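Local atomic coordinates of particle-associated lyase (Acinetobacter bacteriophage AP22, PDB entry 4Y9V), a protein that binds the capsular polysaccharide of Acinetobacter baumannii as a phage tailspike and probably degrades it as a lyase. Residues D232-F237 against R255-F260; W151-C156 against G311-R316. All coordinates share one frame; numbering follows the deposited sequence. Where two conformers were deposited one is given.

Contact 1: D232-F237 against R255-F260; sequences DYARNF and RRCFNF. With EDO (1,2-ethanediol), chain H.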
ATOM      1  N   ASP A 232     -23.434  10.930 -15.392  1.00  4.90           N
ATOM      2  CA  ASP A 232     -22.641  11.954 -16.056  1.00  4.78           C
ATOM      3  C   ASP A 232     -22.769  13.259 -15.277  1.00  4.78           C
ATOM      4  O   ASP A 232     -23.882  13.635 -14.887  1.00  5.37           O
ATOM      5  CB  ASP A 232     -23.157  12.074 -17.489  1.00  5.18           C
ATOM      6  CG  ASP A 232     -22.335  12.848 -18.484  1.00  5.54           C
ATOM      7  OD1 ASP A 232     -21.430  13.602 -18.120  1.00  6.52           O
ATOM      8  OD2 ASP A 232     -22.621  12.638 -19.724  1.00  6.70           O
ATOM      9  N   TYR A 233     -21.651  13.942 -15.026  1.00  4.53           N
ATOM     10  CA  TYR A 233     -21.670  15.226 -14.334  1.00  4.68           C
ATOM     11  C   TYR A 233     -22.347  15.099 -12.934  1.00  4.73           C
ATOM     12  O   TYR A 233     -23.313  15.774 -12.586  1.00  5.31           O
ATOM     13  CB  TYR A 233     -22.256  16.360 -15.136  1.00  4.95           C
ATOM     14  CG  TYR A 233     -21.307  17.036 -16.111  1.00  4.78           C
ATOM     15  CD1 TYR A 233     -19.985  17.318 -15.793  1.00  4.88           C
ATOM     16  CD2 TYR A 233     -21.781  17.508 -17.333  1.00  5.73           C
ATOM     17  CE1 TYR A 233     -19.155  18.016 -16.672  1.00  4.96           C
ATOM     18  CE2 TYR A 233     -20.958  18.220 -18.208  1.00  6.06           C
ATOM     19  CZ  TYR A 233     -19.631  18.474 -17.878  1.00  5.39           C
ATOM     20  OH  TYR A 233     -18.785  19.158 -18.699  1.00  6.23           O
ATOM     21  N   ALA A 234     -21.731  14.233 -12.119  1.00  4.91           N
ATOM     22  CA  ALA A 234     -22.082  14.065 -10.719  1.00  4.91           C
ATOM     23  C   ALA A 234     -20.793  14.165  -9.890  1.00  4.88           C
ATOM     24  O   ALA A 234     -19.705  13.841 -10.359  1.00  4.85           O
ATOM     25  CB  ALA A 234     -22.776  12.743 -10.452  1.00  5.37           C
ATOM     26  N   ARG A 235     -20.948  14.588  -8.625  1.00  5.63           N
ATOM     27  CA  ARG A 235     -19.804  14.715  -7.724  0.51  5.32           C
ATOM     28  C   ARG A 235     -20.143  14.203  -6.324  1.00  5.53           C
ATOM     29  O   ARG A 235     -21.292  14.215  -5.881  1.00  6.60           O
ATOM     30  CB  ARG A 235     -19.272  16.146  -7.665  0.51  5.99           C
ATOM     31  CG  ARG A 235     -20.188  17.244  -7.132  0.51  6.72           C
ATOM     32  CD  ARG A 235     -19.509  18.585  -6.862  0.51  7.88           C
ATOM     33  NE  ARG A 235     -20.426  19.680  -6.570  0.51  9.23           N
ATOM     34  CZ  ARG A 235     -20.142  20.972  -6.370  0.51 11.59           C
ATOM     35  NH1 ARG A 235     -18.918  21.350  -6.464  0.51 13.59           N
ATOM     36  NH2 ARG A 235     -21.127  21.837  -6.109  0.51 16.39           N
ATOM     37  N   ASN A 236     -19.132  13.803  -5.566  0.54  5.68           N
ATOM     38  CA  ASN A 236     -19.226  13.543  -4.140  0.54  5.91           C
ATOM     39  C   ASN A 236     -20.207  12.416  -3.815  0.54  5.80           C
ATOM     40  O   ASN A 236     -21.166  12.608  -3.065  0.54  7.34           O
ATOM     41  CB  ASN A 236     -19.637  14.809  -3.341  0.54  7.91           C
ATOM     42  CG  ASN A 236     -18.704  15.952  -3.552  0.54  7.64           C
ATOM     43  OD1 ASN A 236     -17.540  15.763  -3.711  0.54 12.01           O
ATOM     44  ND2 ASN A 236     -19.194  17.171  -3.660  0.54  9.99           N
ATOM     45  N   PHE A 237     -19.974  11.213  -4.389  1.00  5.08           N
ATOM     46  CA  PHE A 237     -20.954  10.152  -4.218  1.00  5.11           C
ATOM     47  C   PHE A 237     -20.289   8.778  -4.168  1.00  4.85           C
ATOM     48  O   PHE A 237     -19.195   8.564  -4.646  1.00  5.23           O
ATOM     49  CB  PHE A 237     -22.009  10.152  -5.337  1.00  5.50           C
ATOM     50  CG  PHE A 237     -21.475   9.861  -6.728  1.00  5.29           C
ATOM     51  CD1 PHE A 237     -20.958  10.882  -7.529  1.00  5.79           C
ATOM     52  CD2 PHE A 237     -21.464   8.566  -7.219  1.00  6.13           C
ATOM     53  CE1 PHE A 237     -20.457  10.608  -8.797  1.00  6.01           C
ATOM     54  CE2 PHE A 237     -20.980   8.309  -8.503  1.00  6.92           C
ATOM     55  CZ  PHE A 237     -20.473   9.325  -9.277  1.00  6.60           C
ATOM     56  N   ARG A 255     -19.150   9.185 -16.195  1.00  4.63           N
ATOM     57  CA  ARG A 255     -18.624  10.129 -17.167  1.00  4.46           C
ATOM     58  C   ARG A 255     -18.563  11.521 -16.564  1.00  4.34           C
ATOM     59  O   ARG A 255     -19.545  12.006 -16.013  1.00  4.59           O
ATOM     60  CB  ARG A 255     -19.510  10.128 -18.416  1.00  4.88           C
ATOM     61  CG  ARG A 255     -19.043  11.052 -19.537  1.00  5.21           C
ATOM     62  CD  ARG A 255     -19.792  10.748 -20.806  1.00  6.31           C
ATOM     63  NE  ARG A 255     -19.364  11.511 -21.970  1.00  6.34           N
ATOM     64  CZ  ARG A 255     -20.080  12.438 -22.600  1.00  6.16           C
ATOM     65  NH1 ARG A 255     -21.167  12.941 -22.089  1.00  8.21           N
ATOM     66  NH2 ARG A 255     -19.631  12.874 -23.771  1.00  7.49           N
ATOM     67  N   ARG A 256     -17.416  12.181 -16.680  1.00  4.26           N
ATOM     68  CA  ARG A 256     -17.301  13.557 -16.203  1.00  4.47           C
ATOM     69  C   ARG A 256     -17.780  13.666 -14.743  1.00  4.34           C
ATOM     70  O   ARG A 256     -18.464  14.604 -14.365  1.00  5.10           O
ATOM     71  CB  ARG A 256     -18.005  14.561 -17.114  1.00  4.67           C
ATOM     72  CG  ARG A 256     -17.404  14.584 -18.535  1.00  4.79           C
ATOM     73  CD  ARG A 256     -18.069  15.596 -19.464  1.00  5.18           C
ATOM     74  NE  ARG A 256     -19.502  15.319 -19.601  1.00  5.55           N
ATOM     75  CZ  ARG A 256     -20.283  15.946 -20.441  1.00  6.36           C
ATOM     76  NH1 ARG A 256     -19.831  16.832 -21.302  1.00  7.29           N
ATOM     77  NH2 ARG A 256     -21.582  15.667 -20.432  1.00  6.90           N
ATOM     78  N   CYS A 257     -17.358  12.698 -13.930  1.00  4.60           N
ATOM     79  CA  CYS A 257     -17.679  12.674 -12.515  1.00  4.62           C
ATOM     80  C   CYS A 257     -16.423  13.043 -11.697  1.00  4.68           C
ATOM     81  O   CYS A 257     -15.292  12.877 -12.147  1.00  5.21           O
ATOM     82  CB  CYS A 257     -18.269  11.345 -12.072  1.00  5.01           C
ATOM     83  SG  CYS A 257     -19.939  11.033 -12.720  1.00  5.31           S
ATOM     84  N   PHE A 258     -16.684  13.542 -10.489  1.00  4.98           N
ATOM     85  CA  PHE A 258     -15.660  14.233  -9.701  1.00  4.90           C
ATOM     86  C   PHE A 258     -15.835  13.837  -8.242  1.00  5.14           C
ATOM     87  O   PHE A 258     -16.866  14.163  -7.635  1.00  6.09           O
ATOM     88  CB  PHE A 258     -15.861  15.736  -9.908  1.00  5.25           C
ATOM     89  CG  PHE A 258     -14.848  16.715  -9.359  1.00  5.62           C
ATOM     90  CD1 PHE A 258     -13.536  16.391  -9.051  1.00  6.19           C
ATOM     91  CD2 PHE A 258     -15.210  18.049  -9.225  1.00  7.28           C
ATOM     92  CE1 PHE A 258     -12.654  17.359  -8.638  1.00  7.80           C
ATOM     93  CE2 PHE A 258     -14.328  19.030  -8.849  1.00  8.84           C
ATOM     94  CZ  PHE A 258     -13.032  18.679  -8.549  1.00  8.84           C
ATOM     95  N   ASN A 259     -14.858  13.149  -7.684  0.61  5.14           N
ATOM     96  CA  ASN A 259     -14.891  12.705  -6.260  0.61  5.54           C
ATOM     97  C   ASN A 259     -15.963  11.638  -6.040  0.61  5.45           C
ATOM     98  O   ASN A 259     -17.065  11.904  -5.573  0.61  6.26           O
ATOM     99  CB  ASN A 259     -15.083  13.854  -5.292  0.61  6.12           C
ATOM    100  CG  ASN A 259     -14.168  15.024  -5.581  0.61  6.43           C
ATOM    101  OD1 ASN A 259     -14.747  16.139  -5.626  0.61  9.27           O
ATOM    102  ND2 ASN A 259     -12.945  14.847  -5.717  0.61  6.25           N
ATOM    103  N   PHE A 260     -15.597  10.387  -6.334  1.00  5.78           N
ATOM    104  CA  PHE A 260     -16.579   9.331  -6.129  1.00  5.71           C
ATOM    105  C   PHE A 260     -15.878   8.016  -5.829  1.00  5.70           C
ATOM    106  O   PHE A 260     -14.728   7.792  -6.185  1.00  6.81           O
ATOM    107  CB  PHE A 260     -17.565   9.206  -7.291  1.00  5.89           C
ATOM    108  CG  PHE A 260     -16.926   8.809  -8.606  1.00  5.79           C
ATOM    109  CD1 PHE A 260     -16.366   9.788  -9.423  1.00  6.17           C
ATOM    110  CD2 PHE A 260     -16.872   7.485  -8.998  1.00  6.43           C
ATOM    111  CE1 PHE A 260     -15.788   9.438 -10.623  1.00  6.54           C
ATOM    112  CE2 PHE A 260     -16.282   7.138 -10.205  1.00  7.01           C
ATOM    113  CZ  PHE A 260     -15.761   8.120 -11.018  1.00  6.91           C
TER
HETATM  114  C1  EDO H 806     -23.472  15.902  -4.177  1.00 16.57           C
HETATM  115  O1  EDO H 806     -24.002  16.427  -5.426  0.80 17.24           O
HETATM  116  C2  EDO H 806     -23.874  14.525  -3.774  1.00 10.68           C
HETATM  117  O2  EDO H 806     -23.727  13.511  -4.775  0.80  7.91           O

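Contact 2: W151-C156 against G311-R316; sequences WLVIYC and GCVPCR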
ATOM      1  N   TRP A 151     -18.180  23.910  -9.124  1.00  5.28           N
ATOM      2  CA  TRP A 151     -17.446  22.978  -9.943  1.00  5.21           C
ATOM      3  C   TRP A 151     -17.280  23.600 -11.331  1.00  4.87           C
ATOM      4  O   TRP A 151     -18.262  23.803 -12.038  1.00  5.55           O
ATOM      5  CB  TRP A 151     -18.208  21.645 -10.002  1.00  5.65           C
ATOM      6  CG  TRP A 151     -17.661  20.594 -10.909  1.00  5.06           C
ATOM      7  CD1 TRP A 151     -16.532  20.593 -11.677  1.00  5.46           C
ATOM      8  CD2 TRP A 151     -18.299  19.328 -11.130  1.00  4.72           C
ATOM      9  NE1 TRP A 151     -16.438  19.421 -12.378  1.00  5.45           N
ATOM     10  CE2 TRP A 151     -17.495  18.617 -12.061  1.00  4.86           C
ATOM     11  CE3 TRP A 151     -19.444  18.713 -10.642  1.00  5.00           C
ATOM     12  CZ2 TRP A 151     -17.847  17.338 -12.511  1.00  4.91           C
ATOM     13  CZ3 TRP A 151     -19.781  17.442 -11.065  1.00  5.15           C
ATOM     14  CH2 TRP A 151     -18.980  16.762 -11.988  1.00  5.07           C
ATOM     15  N   LEU A 152     -16.027  23.945 -11.652  1.00  4.75           N
ATOM     16  CA  LEU A 152     -15.693  24.473 -12.952  1.00  5.07           C
ATOM     17  C   LEU A 152     -14.861  23.434 -13.726  1.00  4.71           C
ATOM     18  O   LEU A 152     -14.173  22.587 -13.148  1.00  5.23           O
ATOM     19  CB  LEU A 152     -14.891  25.781 -12.885  1.00  5.28           C
ATOM     20  CG  LEU A 152     -15.542  26.897 -12.050  1.00  5.51           C
ATOM     21  CD1 LEU A 152     -14.620  28.129 -12.095  1.00  6.69           C
ATOM     22  CD2 LEU A 152     -16.936  27.244 -12.521  1.00  6.33           C
ATOM     23  N   VAL A 153     -14.937  23.546 -15.044  1.00  5.02           N
ATOM     24  CA  VAL A 153     -14.110  22.749 -15.947  1.00  5.00           C
ATOM     25  C   VAL A 153     -13.244  23.720 -16.740  1.00  4.82           C
ATOM     26  O   VAL A 153     -13.743  24.638 -17.386  1.00  5.94           O
ATOM     27  CB  VAL A 153     -14.951  21.921 -16.931  1.00  5.28           C
ATOM     28  CG1 VAL A 153     -14.044  20.949 -17.684  1.00  5.83           C
ATOM     29  CG2 VAL A 153     -16.097  21.187 -16.232  1.00  5.63           C
ATOM     30  N   ILE A 154     -11.922  23.493 -16.698  1.00  4.89           N
ATOM     31  CA  ILE A 154     -10.993  24.119 -17.611  1.00  5.08           C
ATOM     32  C   ILE A 154     -10.865  23.144 -18.775  1.00  5.05           C
ATOM     33  O   ILE A 154     -10.588  21.971 -18.557  1.00  5.41           O
ATOM     34  CB  ILE A 154      -9.618  24.319 -16.927  1.00  5.58           C
ATOM     35  CG1 ILE A 154      -9.719  25.200 -15.704  1.00  6.63           C
ATOM     36  CG2 ILE A 154      -8.573  24.832 -17.937  1.00  7.08           C
ATOM     37  CD1 ILE A 154      -8.507  25.159 -14.777  1.00  7.39           C
ATOM     38  N   TYR A 155     -11.071  23.593 -20.018  1.00  5.23           N
ATOM     39  CA  TYR A 155     -11.052  22.662 -21.146  1.00  5.41           C
ATOM     40  C   TYR A 155     -10.495  23.329 -22.379  1.00  5.10           C
ATOM     41  O   TYR A 155     -10.922  24.422 -22.753  1.00  6.31           O
ATOM     42  CB  TYR A 155     -12.477  22.114 -21.430  1.00  5.85           C
ATOM     43  CG  TYR A 155     -12.517  21.008 -22.461  1.00  5.49           C
ATOM     44  CD1 TYR A 155     -12.128  19.715 -22.149  1.00  5.83           C
ATOM     45  CD2 TYR A 155     -12.913  21.266 -23.761  1.00  5.82           C
ATOM     46  CE1 TYR A 155     -12.144  18.700 -23.079  1.00  5.52           C
ATOM     47  CE2 TYR A 155     -12.949  20.245 -24.707  1.00  5.78           C
ATOM     48  CZ  TYR A 155     -12.571  18.965 -24.377  1.00  5.55           C
ATOM     49  OH  TYR A 155     -12.626  18.001 -25.354  1.00  5.91           O
ATOM     50  N   CYS A 156      -9.538  22.654 -23.008  1.00  5.12           N
ATOM     51  CA  CYS A 156      -8.986  23.110 -24.294  1.00  5.32           C
ATOM     52  C   CYS A 156      -9.703  22.404 -25.428  1.00  5.30           C
ATOM     53  O   CYS A 156      -9.701  21.195 -25.523  1.00  5.84           O
ATOM     54  CB  CYS A 156      -7.504  22.786 -24.331  1.00  5.82           C
ATOM     55  SG  CYS A 156      -6.710  23.303 -25.884  1.00  6.50           S
ATOM     56  N   GLY A 311     -15.773  19.260 -22.341  1.00  5.64           N
ATOM     57  CA  GLY A 311     -15.682  18.894 -20.941  1.00  5.65           C
ATOM     58  C   GLY A 311     -15.117  17.513 -20.644  1.00  5.02           C
ATOM     59  O   GLY A 311     -14.955  17.167 -19.472  1.00  5.62           O
ATOM     60  N   CYS A 312     -14.808  16.739 -21.687  1.00  5.09           N
ATOM     61  CA  CYS A 312     -14.245  15.400 -21.512  1.00  4.98           C
ATOM     62  C   CYS A 312     -12.730  15.492 -21.225  1.00  4.60           C
ATOM     63  O   CYS A 312     -11.879  15.272 -22.076  1.00  5.37           O
ATOM     64  CB  CYS A 312     -14.542  14.559 -22.736  1.00  5.12           C
ATOM     65  SG  CYS A 312     -16.296  14.063 -22.837  1.00  5.68           S
ATOM     66  N   VAL A 313     -12.436  15.834 -19.978  1.00  4.88           N
ATOM     67  CA  VAL A 313     -11.081  16.056 -19.487  1.00  4.79           C
ATOM     68  C   VAL A 313     -10.311  14.730 -19.400  1.00  4.43           C
ATOM     69  O   VAL A 313     -10.899  13.652 -19.303  1.00  4.93           O
ATOM     70  CB  VAL A 313     -11.140  16.714 -18.089  1.00  5.20           C
ATOM     71  CG1 VAL A 313     -11.753  18.113 -18.174  1.00  5.67           C
ATOM     72  CG2 VAL A 313     -11.857  15.853 -17.070  1.00  5.52           C
ATOM     73  N   PRO A 314      -8.974  14.814 -19.317  1.00  4.58           N
ATOM     74  CA  PRO A 314      -8.187  13.622 -18.969  1.00  4.80           C
ATOM     75  C   PRO A 314      -8.650  13.039 -17.636  1.00  4.44           C
ATOM     76  O   PRO A 314      -9.106  13.756 -16.753  1.00  5.30           O
ATOM     77  CB  PRO A 314      -6.756  14.168 -18.871  1.00  5.43           C
ATOM     78  CG  PRO A 314      -6.760  15.370 -19.802  1.00  5.66           C
ATOM     79  CD  PRO A 314      -8.132  15.999 -19.551  1.00  5.01           C
ATOM     80  N   CYS A 315      -8.475  11.731 -17.498  0.90  4.65           N
ATOM     81  CA  CYS A 315      -8.716  11.093 -16.204  0.90  4.64           C
ATOM     82  C   CYS A 315      -7.480  11.268 -15.310  0.90  4.84           C
ATOM     83  O   CYS A 315      -6.352  11.098 -15.755  0.90  5.18           O
ATOM     84  CB  CYS A 315      -8.929   9.586 -16.322  0.90  5.04           C
ATOM     85  SG  CYS A 315     -10.451   9.141 -17.209  0.90  6.01           S
ATOM     86  N   ARG A 316      -7.731  11.512 -14.025  0.68  4.89           N
ATOM     87  CA  ARG A 316      -6.606  11.667 -13.089  0.68  5.22           C
ATOM     88  C   ARG A 316      -7.108  11.412 -11.689  0.68  5.41           C
ATOM     89  O   ARG A 316      -8.305  11.593 -11.366  0.68  6.83           O
ATOM     90  CB  ARG A 316      -5.862  12.997 -13.314  0.68  6.04           C
ATOM     91  CG  ARG A 316      -6.752  14.210 -13.238  0.68  5.32           C
ATOM     92  CD  ARG A 316      -5.951  15.489 -13.323  0.68  5.43           C
ATOM     93  NE  ARG A 316      -5.033  15.601 -14.445  0.68  4.72           N
ATOM     94  CZ  ARG A 316      -5.279  16.269 -15.568  0.68  5.06           C
ATOM     95  NH1 ARG A 316      -6.455  16.778 -15.818  0.68  5.70           N
ATOM     96  NH2 ARG A 316      -4.294  16.427 -16.445  0.68  5.52           N
TER
HETATM   97  O   HOH W   1     -11.875  15.515 -24.876  1.00  6.63           O

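Contact 1: D232-F237 against R255-F260
Arg255 sets its extended side chain beside that of Asp232, both pointing the same way from paired positions on neighbouring coils of a right-handed parallel beta-helix, the pectin lyase-like fold. NH1 of Arg255 donates to Asp232 OD2 at 2.8 Å, the oxygen lying in the guanidinium plane while the carboxylate is turned 78° against it. A second nitrogen, NH2, forms salt bridges to Asp307 and Asp309; Asp307 lines the glycan pocket, and Tyr115 also hydrogen-bonds to Asp232 OD2.

Arg256, with phi and psi both positive, carries its side chain across to the same carboxylate from another direction. Its chain bends at chi3 (-59°), which turns NE towards Asp232 OD1; NE and NH2 both bond to that oxygen, and the NE bond is 3.0 Å long and uses the syn lone pair. One guanidinium face lies flat on the Tyr233 ring, centres 3.9 Å apart and planes 17° off parallel, a cation-pi stack over CE2, and His120 holds the Tyr233 hydroxyl. Arginine suits this site because its flat cation can bond at its edge and stack on its face at once.

Cys257, small enough for this place, sets SG against Ala234 CB and at the edge of the Phe237 ring. Phe258 N donates to Ala234 O (3.0 Å), and Phe258 O accepts from Asn236 N, the backbone pairing of parallel strands. At the corner, Asn259 lies alongside Asn236, both asparagines tolerating positive phi; their amide planes are almost exactly parallel, and Asn259 O accepts from Phe237 N.

Phe260 repeats Phe237 one coil on. The two rings are near parallel but slid apart, centroids 5.1 Å from each other, and Phe260 CB sits 3.5 Å from the Phe237 ring centroid, directly over the face.

Contact 2: W151-C156 against G311-R316
Val153 and Tyr155, two residues apart on strand 151-156, both send their side chains down onto the loop that begins at Gly311. At Val153, CG1 stands anti to the backbone N (chi1 -171°), where it meets CG1 of Val313 at 3.7 Å; the two branched side chains cross at a slant, methyl against methyl. The same CG1 also lies against Gly311 CA, at 4.2 Å. A beta-branched residue suits an inner strand position such as this, and Phe174 of the adjacent strand 172-181 packs on both valines, closing the apolar patch.

Ile154 takes a smaller share, its carbonyl O approaching Val313 CG1. The strand belongs to the Ig-like region of the tailspike, whereas 311-316 belongs to the pectin lyase-like beta-helix, and the contact is thus packing between these two regions, without a direct hydrogen bond across it.

Tyr155 makes the broadest contact. Its ring spreads over the Gly311 backbone, with Gly311 N 3.5 Å above the plane and over the ring centre, and Gly311 CA, 4.2 Å from the centroid, making a CH-pi contact with the same face. Glycine suits the place because at its backbone angles (phi 90°) a CB would be pressed against the preceding carbonyl O. Beyond it Cys312 is the centre of an inverse gamma turn, closed by a weak bond from Val313 N to Gly311 O, which leaves Cys312 O at the edge of the Tyr155 ring, 3.6 Å from CE1. A tyrosine adds a hydroxyl to this flat packing surface: Arg170 hydrogen-bonds to Tyr155 OH, which in turn donates to a water at 2.6 Å, and that water donates to Cys312 O at 2.8 Å.

Overall arrangement
From the N terminus the chain has already laid down parallel strands such as 83-85 and 105-109 before it runs out into the Ig-like region with strand 151-156, and it then returns to the coils. There contact 1 closes a short loop, 232-237 meeting 255-260 one coil later. At 311-316 the chain comes back against strand 151-156, so contact 2 closes a far longer loop, with contact 1 inside it. Contact 1 thus joins successive coils; contact 2 packs the Ig-like region against the beta-helix. The two meet at Trp151, whose CH2 lies 3.3 Å from Arg256 O. Bound sugar lies about 7 Å from the side chain of Arg255 and about 8 Å from that of Cys312.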